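Local atomic coordinates of unsaturated glucuronyl hydrolase (Streptococcus agalactiae, PDB entry 2ZZR), a protein that hydrolyses unsaturated hyaluronan, chondroitin and heparin disaccharides, releasing the 4,5-unsaturated uronic acid residue. Residues Gly190-Lys193 with Tyr194-Val197. Residues are numbered along the deposited sequence; the frame is centred on the assembly and turned at random.
Sequences GDEK and YRQV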
loop_
_atom_site.group_PDB
_atom_site.type_symbol
_atom_site.label_atom_id
_atom_site.label_comp_id
_atom_site.label_asym_id
_atom_site.label_seq_id
_atom_site.Cartn_x
_atom_site.Cartn_y
_atom_site.Cartn_z
ATOM N N GLY A 190 17.778 12.297 -12.933
ATOM C CA GLY A 190 18.191 13.626 -12.493
ATOM C C GLY A 190 17.215 14.721 -12.893
ATOM O O GLY A 190 17.477 15.904 -12.664
ATOM N N ASP A 191 16.091 14.331 -13.492
ATOM C CA ASP A 191 15.083 15.291 -13.935
ATOM C C ASP A 191 14.233 15.733 -12.750
ATOM O O ASP A 191 13.436 14.957 -12.214
ATOM C CB ASP A 191 14.214 14.705 -15.053
ATOM C CG ASP A 191 13.300 15.745 -15.706
ATOM O OD1 ASP A 191 13.030 16.811 -15.105
ATOM O OD2 ASP A 191 12.836 15.484 -16.835
ATOM N N GLU A 192 14.421 16.990 -12.359
ATOM C CA GLU A 192 13.754 17.586 -11.200
ATOM C C GLU A 192 12.228 17.589 -11.291
ATOM O O GLU A 192 11.553 17.616 -10.266
ATOM C CB GLU A 192 14.256 19.017 -10.986
ATOM C CG GLU A 192 15.703 19.113 -10.527
ATOM C CD GLU A 192 15.838 19.321 -9.033
ATOM O OE1 GLU A 192 15.089 18.684 -8.259
ATOM O OE2 GLU A 192 16.704 20.130 -8.629
ATOM N N LYS A 193 11.687 17.569 -12.510
ATOM C CA LYS A 193 10.228 17.633 -12.699
ATOM C C LYS A 193 9.518 16.479 -11.996
ATOM O O LYS A 193 8.454 16.668 -11.413
ATOM C CB LYS A 193 9.858 17.672 -14.185
ATOM C CG LYS A 193 10.239 18.978 -14.879
ATOM C CD LYS A 193 10.022 18.880 -16.379
ATOM C CE LYS A 193 10.552 20.120 -17.096
ATOM N NZ LYS A 193 10.572 19.917 -18.576
ATOM N N TYR A 194 10.125 15.295 -12.042
ATOM C CA TYR A 194 9.588 14.120 -11.354
ATOM C C TYR A 194 9.443 14.386 -9.858
ATOM O O TYR A 194 8.406 14.081 -9.257
ATOM C CB TYR A 194 10.498 12.908 -11.545
ATOM C CG TYR A 194 10.576 12.341 -12.945
ATOM C CD1 TYR A 194 11.801 12.255 -13.602
ATOM C CD2 TYR A 194 9.439 11.854 -13.598
ATOM C CE1 TYR A 194 11.897 11.717 -14.887
ATOM C CE2 TYR A 194 9.524 11.312 -14.888
ATOM C CZ TYR A 194 10.762 11.246 -15.519
ATOM O OH TYR A 194 10.876 10.709 -16.783
ATOM N N ARG A 195 10.500 14.939 -9.263
ATOM C CA ARG A 195 10.530 15.212 -7.831
ATOM C C ARG A 195 9.543 16.318 -7.461
ATOM O O ARG A 195 8.834 16.209 -6.465
ATOM C CB ARG A 195 11.949 15.577 -7.369
ATOM C CG ARG A 195 12.052 15.744 -5.855
ATOM C CD ARG A 195 13.466 16.015 -5.351
ATOM N NE ARG A 195 13.509 15.789 -3.904
ATOM C CZ ARG A 195 13.132 16.679 -2.987
ATOM N NH1 ARG A 195 12.700 17.883 -3.354
ATOM N NH2 ARG A 195 13.190 16.366 -1.697
ATOM N N GLN A 196 9.500 17.375 -8.274
ATOM C CA GLN A 196 8.583 18.493 -8.046
ATOM C C GLN A 196 7.127 18.044 -7.992
ATOM O O GLN A 196 6.393 18.445 -7.096
ATOM C CB GLN A 196 8.775 19.583 -9.105
ATOM C CG GLN A 196 10.083 20.342 -8.942
ATOM C CD GLN A 196 10.466 21.189 -10.150
ATOM O OE1 GLN A 196 9.979 20.982 -11.271
ATOM N NE2 GLN A 196 11.366 22.142 -9.928
ATOM N N VAL A 197 6.724 17.206 -8.942
ATOM C CA VAL A 197 5.364 16.658 -8.966
ATOM C C VAL A 197 5.089 15.803 -7.723
ATOM O O VAL A 197 4.041 15.951 -7.081
ATOM C CB VAL A 197 5.103 15.860 -10.261
ATOM C CG1 VAL A 197 3.841 15.006 -10.147
ATOM C CG2 VAL A 197 4.995 16.802 -11.443
HETATM O O HOH W 1 12.292 19.114 -6.393
#
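An N-cap at the start of helix 192-209, one of the helices of this family 88 glycoside hydrolase's alpha barrel, brings Asp191 and Tyr194 together across the first turn. The cap is identified by a side-chain bond: Lys193 N donates to Asp191 OD1 over 3.0 Å at an N-H...O angle of 159°, reaching the oxygen from above the carboxylate plane. The carboxylate of Asp191 is aimed at that amide by a chi1 of -171°, which sets CG opposite the residue's own N, while its CB lies 3.7 Å from Tyr194 CD1. The backbone of the same residue also serves the turn, since Tyr194 N makes a weak hydrogen bond to Asp191 O. Regular helical bonding follows: Gln196 N to Glu192 O at 2.9 Å and Val197 N to Lys193 O at 3.1 Å. Preceding the cap, Gly190 has a positive phi, where the chain leaves helix 180-189 and turns into the next one. Buried Tyr194 packs on Ala185 and Thr189 of that preceding helix and on Ile140 and Met147 of helix 133-147, its hydroxyl hydrogen-bonded to Asp144; Val197, also buried, touches Leu182 and Met147. Gln196, on the exposed side, runs its extended side chain alongside the first turn: chi1 of -71° sets CG beside the backbone N, 3.4 Å from Glu192 O, and Gln196 OE1 comes 3.6 Å from Lys193 CA. The guanidinium of Arg195 is anchored through NH2 to the carbonyl of Lys261, and a water lying in its plane forms a weak bridge, 3.3 Å from Arg195 NH1 and 3.4 Å from Glu192 OE1.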